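Local structure of glucosamine-6-phosphate deaminase (Bacillus subtilis, 2BKX) at residues L47-L50 with H51-E54; E117-V120 with D121-G124. The protein is an enzyme of the glucosamine-6-phosphate deaminase family, with an alpha/beta fold related to the Rossmann type. All blocks are in the same frame, centred on the assembly; numbering follows the deposited sequence.

Contact 1: residues L47-L50 with H51-E54; sequences LIRL and HQTE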
ATOM      1  N   LEU A  47      12.649  -2.059   8.451  1.00  7.96           N
ATOM      2  CA  LEU A  47      11.866  -2.423   9.656  1.00  9.00           C
ATOM      3  C   LEU A  47      12.361  -3.657  10.357  1.00  9.81           C
ATOM      4  O   LEU A  47      12.465  -3.680  11.590  1.00 10.26           O
ATOM      5  CB  LEU A  47      10.375  -2.651   9.334  1.00  9.78           C
ATOM      6  CG  LEU A  47       9.647  -1.345   9.226  1.00  9.46           C
ATOM      7  CD1 LEU A  47       8.307  -1.556   8.583  1.00 10.51           C
ATOM      8  CD2 LEU A  47       9.468  -0.646  10.624  1.00 10.49           C
ATOM      9  N   ILE A  48      12.692  -4.672   9.571  1.00  9.05           N
ATOM     10  CA  ILE A  48      13.258  -5.896  10.102  1.00  9.97           C
ATOM     11  C   ILE A  48      14.619  -5.607  10.730  1.00  9.25           C
ATOM     12  O   ILE A  48      14.934  -6.136  11.789  1.00 11.32           O
ATOM     13  CB  ILE A  48      13.336  -6.992   9.029  1.00  8.98           C
ATOM     14  CG1 ILE A  48      11.930  -7.395   8.613  1.00 11.37           C
ATOM     15  CG2 ILE A  48      14.108  -8.209   9.547  1.00 11.52           C
ATOM     16  CD1 ILE A  48      11.940  -8.154   7.304  1.00 11.41           C
ATOM     17  N   ARG A  49      15.420  -4.759  10.108  1.00  9.58           N
ATOM     18  CA  ARG A  49      16.681  -4.391  10.714  1.00 11.21           C
ATOM     19  C   ARG A  49      16.475  -3.752  12.067  1.00 10.58           C
ATOM     20  O   ARG A  49      17.222  -4.064  12.996  1.00 10.60           O
ATOM     21  CB  ARG A  49      17.387  -3.438   9.781  1.00 13.20           C
ATOM     22  CG  ARG A  49      18.262  -4.139   8.804  1.00 21.40           C
ATOM     23  CD  ARG A  49      19.662  -4.375   9.408  1.00 29.14           C
ATOM     24  NE  ARG A  49      20.571  -4.819   8.370  1.00 32.72           N
ATOM     25  CZ  ARG A  49      20.773  -6.084   8.022  1.00 35.03           C
ATOM     26  NH1 ARG A  49      20.147  -7.080   8.652  1.00 36.38           N
ATOM     27  NH2 ARG A  49      21.613  -6.357   7.034  1.00 35.26           N
ATOM     28  N   LEU A  50      15.519  -2.827  12.177  1.00  9.39           N
ATOM     29  CA  LEU A  50      15.261  -2.134  13.448  1.00  9.30           C
ATOM     30  C   LEU A  50      14.815  -3.117  14.533  1.00 10.39           C
ATOM     31  O   LEU A  50      15.065  -2.928  15.734  1.00  9.87           O
ATOM     32  CB  LEU A  50      14.225  -1.028  13.269  1.00  9.60           C
ATOM     33  CG  LEU A  50      14.608   0.141  12.380  1.00  9.19           C
ATOM     34  CD1 LEU A  50      13.459   1.111  12.322  1.00  9.26           C
ATOM     35  CD2 LEU A  50      15.904   0.789  12.822  1.00  9.09           C
ATOM     36  N   HIS A  51      14.171  -4.190  14.103  1.00 12.32           N
ATOM     37  CA  HIS A  51      13.809  -5.289  15.010  1.00 13.44           C
ATOM     38  C   HIS A  51      15.063  -5.797  15.734  1.00 14.61           C
ATOM     39  O   HIS A  51      15.015  -6.103  16.951  1.00 15.31           O
ATOM     40  CB  HIS A  51      13.119  -6.395  14.150  1.00 13.18           C
ATOM     41  CG  HIS A  51      12.516  -7.532  14.919  1.00 15.02           C
ATOM     42  ND1 HIS A  51      11.700  -7.364  16.018  1.00 16.49           N
ATOM     43  CD2 HIS A  51      12.566  -8.866  14.687  1.00 16.47           C
ATOM     44  CE1 HIS A  51      11.292  -8.552  16.433  1.00 17.06           C
ATOM     45  NE2 HIS A  51      11.811  -9.474  15.652  1.00 17.47           N
ATOM     46  N   GLN A  52      16.184  -5.859  15.013  1.00 15.69           N
ATOM     47  CA  GLN A  52      17.489  -6.210  15.578  1.00 17.62           C
ATOM     48  C   GLN A  52      18.218  -5.053  16.254  1.00 16.51           C
ATOM     49  O   GLN A  52      18.594  -5.136  17.436  1.00 18.20           O
ATOM     50  CB  GLN A  52      18.436  -6.750  14.478  1.00 19.46           C
ATOM     51  CG  GLN A  52      17.881  -7.837  13.570  1.00 24.47           C
ATOM     52  CD  GLN A  52      18.388  -7.797  12.074  1.00 24.68           C
ATOM     53  OE1 GLN A  52      17.684  -8.268  11.180  1.00 30.40           O
ATOM     54  NE2 GLN A  52      19.600  -7.237  11.824  1.00 30.37           N
ATOM     55  N   THR A  53      18.473  -3.981  15.515  1.00 14.45           N
ATOM     56  CA  THR A  53      19.358  -2.938  15.982  1.00 14.45           C
ATOM     57  C   THR A  53      18.729  -2.124  17.118  1.00 14.90           C
ATOM     58  O   THR A  53      19.475  -1.532  17.903  1.00 15.62           O
ATOM     59  CB  THR A  53      19.767  -2.007  14.872  1.00 15.11           C
ATOM     60  OG1 THR A  53      18.596  -1.467  14.305  1.00 14.45           O
ATOM     61  CG2 THR A  53      20.565  -2.736  13.786  1.00 14.29           C
ATOM     62  N   GLU A  54      17.387  -2.089  17.199  1.00 12.93           N
ATOM     63  CA  GLU A  54      16.682  -1.306  18.217  1.00 12.90           C
ATOM     64  C   GLU A  54      15.734  -2.118  19.047  1.00 13.07           C
ATOM     65  O   GLU A  54      14.974  -1.572  19.876  1.00 13.34           O
ATOM     66  CB  GLU A  54      15.928  -0.105  17.583  1.00 11.23           C
ATOM     67  CG  GLU A  54      16.835   0.826  16.881  1.00 12.64           C
ATOM     68  CD  GLU A  54      16.159   2.041  16.331  1.00 11.87           C
ATOM     69  OE1 GLU A  54      14.893   2.129  16.354  1.00 12.55           O
ATOM     70  OE2 GLU A  54      16.889   2.886  15.808  1.00 13.71           O
TER
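At the C-terminal end of helix 41-53, the helix of the beta-alpha-beta unit that runs from strand 31-34 to strand 62-69, the methyl CD2 of Leu50 lies against the carboxylate of Glu54, and Thr53 N bonds to Arg49 O one turn back. Along the backbone, Thr53 N reaches Arg49 O at 2.8 Å. His51 N donates to Leu47 O at 3.1 Å, and Glu54 N to Leu50 O at 2.9 Å. The bond from Gln52 N to Ile48 O is weak. Glu54 is the first residue to leave helical angles, yet its N-H still closes the last turn.

Leu50 and Glu54 run alongside each other down the same flank of the helix. Each CG stands anti to its own carbonyl carbon, and the glutamate chain is extended beyond CG, which brings its carboxylate carbon CD to 3.7 Å from Leu50 CD2. Both carboxylate oxygens are almost as near to that methyl, Glu54 OE2 at 3.8 Å and OE1 at 3.9 Å from Leu50 CD2. Through OE2 the carboxylate continues to Arg18 of helix 9-26 in a salt bridge, while Leu50 itself packs on Arg18 and Ala21. The Thr53 hydroxyl OG1 sits 3.2 Å from Arg49 O, the same carbonyl that the Thr53 amide uses. The CB of His51 comes within 3.0 Å of Ile48 O; its ring is directed at the following loop, where ND1 forms a hydrogen bond to Leu56 O.

The Leu50 methyl thus packs against a flat, charged group whose charge is met by Arg18. That pairing of Glu54 with Arg18 ties the helix end to helix 9-26, while His51 joins it to the loop that follows.

Contact 2: residues E117-V120 with D121-G124; sequences EQLV and DSLG
Leu119 O is gripped by two donors, the hydroxyl OG of Ser122 at 2.9 Å and the backbone N of Leu123 at 3.0 Å, where helix 109-122 runs out into a Schellman motif. The hydroxyl comes in at a C=O...O angle of 122°, well bent from the line of the carbonyl bond. Placed between its backbone N and carbonyl carbon (chi1 82°), the Ser122 OG is turned back over the preceding turn, where it can reach this carbonyl.

Upstream, Asp121 N donates to Glu117 O and Ser122 N to Gln118 O, both at 3.0 Å. Leu123 N also makes a weak bond to Val120 O. Gly124 then takes a positive phi of 92°, as the Schellman motif requires, and its N donates a hydrogen bond to Asp121 O at 3.0 Å.

The apolar side is carried by Leu119 and Leu123, whose side chains cross at an oblique angle and both rest on Phe100 of strand 99-100; Leu123 also touches Thr62 and Val64 of strand 62-69. Glu117 faces other partners, a salt bridge to Arg151 and hydrogen bonds to Thr186 and Thr152. Between the two leucines, the methyl CD1 of Leu119 lies 4.1 Å from the branch carbon CG of Leu123.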
ATOM      1  N   GLU A 117     -14.165  -4.773   4.678  1.00  8.53           N
ATOM      2  CA  GLU A 117     -14.422  -3.390   5.061  1.00  9.15           C
ATOM      3  C   GLU A 117     -14.935  -3.338   6.497  1.00  8.35           C
ATOM      4  O   GLU A 117     -14.561  -2.477   7.284  1.00  9.08           O
ATOM      5  CB  GLU A 117     -15.413  -2.740   4.110  1.00  9.85           C
ATOM      6  CG  GLU A 117     -15.656  -1.252   4.356  1.00  9.89           C
ATOM      7  CD  GLU A 117     -14.511  -0.353   3.949  1.00 11.13           C
ATOM      8  OE1 GLU A 117     -13.838  -0.617   2.918  1.00  9.26           O
ATOM      9  OE2 GLU A 117     -14.283   0.670   4.626  1.00 14.02           O
ATOM     10  N   GLN A 118     -15.841  -4.261   6.829  1.00  9.09           N
ATOM     11  CA  GLN A 118     -16.377  -4.340   8.186  1.00 10.12           C
ATOM     12  C   GLN A 118     -15.280  -4.613   9.219  1.00  9.72           C
ATOM     13  O   GLN A 118     -15.283  -4.043  10.300  1.00 10.05           O
ATOM     14  CB  GLN A 118     -17.528  -5.359   8.237  1.00 10.28           C
ATOM     15  CG  GLN A 118     -18.795  -4.825   7.611  1.00 12.01           C
ATOM     16  CD  GLN A 118     -19.768  -5.854   7.131  1.00 14.92           C
ATOM     17  OE1 GLN A 118     -20.803  -5.509   6.499  1.00 20.85           O
ATOM     18  NE2 GLN A 118     -19.502  -7.106   7.411  1.00 14.52           N
ATOM     19  N   LEU A 119     -14.315  -5.454   8.838  1.00  9.26           N
ATOM     20  CA  LEU A 119     -13.196  -5.734   9.722  1.00 10.52           C
ATOM     21  C   LEU A 119     -12.370  -4.509   9.943  1.00  9.35           C
ATOM     22  O   LEU A 119     -12.018  -4.199  11.059  1.00  9.55           O
ATOM     23  CB  LEU A 119     -12.375  -6.852   9.127  1.00 11.08           C
ATOM     24  CG  LEU A 119     -11.064  -7.204   9.824  1.00 12.21           C
ATOM     25  CD1 LEU A 119     -11.281  -7.613  11.271  1.00 14.62           C
ATOM     26  CD2 LEU A 119     -10.435  -8.304   9.007  1.00 14.45           C
ATOM     27  N   VAL A 120     -12.013  -3.805   8.873  1.00  9.41           N
ATOM     28  CA  VAL A 120     -11.215  -2.585   9.031  1.00 11.13           C
ATOM     29  C   VAL A 120     -11.928  -1.607   9.963  1.00 11.25           C
ATOM     30  O   VAL A 120     -11.294  -1.015  10.822  1.00 11.19           O
ATOM     31  CB  VAL A 120     -10.911  -1.933   7.647  1.00 11.34           C
ATOM     32  CG1 VAL A 120     -10.135  -0.606   7.801  1.00 13.95           C
ATOM     33  CG2 VAL A 120     -10.116  -2.900   6.798  1.00 10.07           C
ATOM     34  N   ASP A 121     -13.248  -1.443   9.817  1.00 11.34           N
ATOM     35  CA  ASP A 121     -13.979  -0.554  10.722  1.00 12.15           C
ATOM     36  C   ASP A 121     -13.900  -1.014  12.156  1.00 11.96           C
ATOM     37  O   ASP A 121     -13.671  -0.212  13.061  1.00 13.61           O
ATOM     38  CB  ASP A 121     -15.437  -0.433  10.306  1.00 13.40           C
ATOM     39  CG  ASP A 121     -16.221   0.536  11.194  1.00 14.40           C
ATOM     40  OD1 ASP A 121     -16.310   1.702  10.812  1.00 19.63           O
ATOM     41  OD2 ASP A 121     -16.729   0.151  12.263  1.00 20.61           O
ATOM     42  N   SER A 122     -14.044  -2.311  12.363  1.00 11.92           N
ATOM     43  CA  SER A 122     -14.044  -2.846  13.717  1.00 12.62           C
ATOM     44  C   SER A 122     -12.696  -2.696  14.420  1.00 13.27           C
ATOM     45  O   SER A 122     -12.607  -2.653  15.657  1.00 14.02           O
ATOM     46  CB  SER A 122     -14.480  -4.295  13.724  1.00 13.90           C
ATOM     47  OG  SER A 122     -13.397  -5.150  13.399  1.00 17.21           O
ATOM     48  N   LEU A 123     -11.637  -2.611  13.622  1.00 13.56           N
ATOM     49  CA  LEU A 123     -10.297  -2.437  14.185  1.00 14.01           C
ATOM     50  C   LEU A 123     -10.051  -1.036  14.670  1.00 15.25           C
ATOM     51  O   LEU A 123      -9.042  -0.788  15.321  1.00 16.14           O
ATOM     52  CB  LEU A 123      -9.235  -2.857  13.172  1.00 13.89           C
ATOM     53  CG  LEU A 123      -9.281  -4.316  12.767  1.00 14.38           C
ATOM     54  CD1 LEU A 123      -8.319  -4.562  11.573  1.00 15.92           C
ATOM     55  CD2 LEU A 123      -8.966  -5.201  13.928  1.00 17.26           C
ATOM     56  N   GLY A 124     -10.952  -0.120  14.353  1.00 14.52           N
ATOM     57  CA  GLY A 124     -10.758   1.278  14.641  1.00 15.95           C
ATOM     58  C   GLY A 124     -10.107   2.056  13.524  1.00 16.12           C
ATOM     59  O   GLY A 124      -9.581   3.122  13.752  1.00 17.12           O
TER

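Overall arrangement
Both contacts are C-terminal helix ends, and contact 1 comes first along the chain. They lie well apart: the centres of contacts 1 and 2 are 29 Å from each other and their nearest atoms about 17 Å. Strand 62-69 links the two, since it follows helix 41-53 in the beta-alpha-beta unit of contact 1 and receives a leucine of contact 2. Neither contact reaches the bound ligand. In contact 1 the side chain of Leu47 is about 14 Å from fructose-6-phosphate. In contact 2 the side chain of Val120 is about 13 Å from fructose-6-phosphate. Contact 1 faces a neighbouring helix, whereas contact 2 faces the sheet.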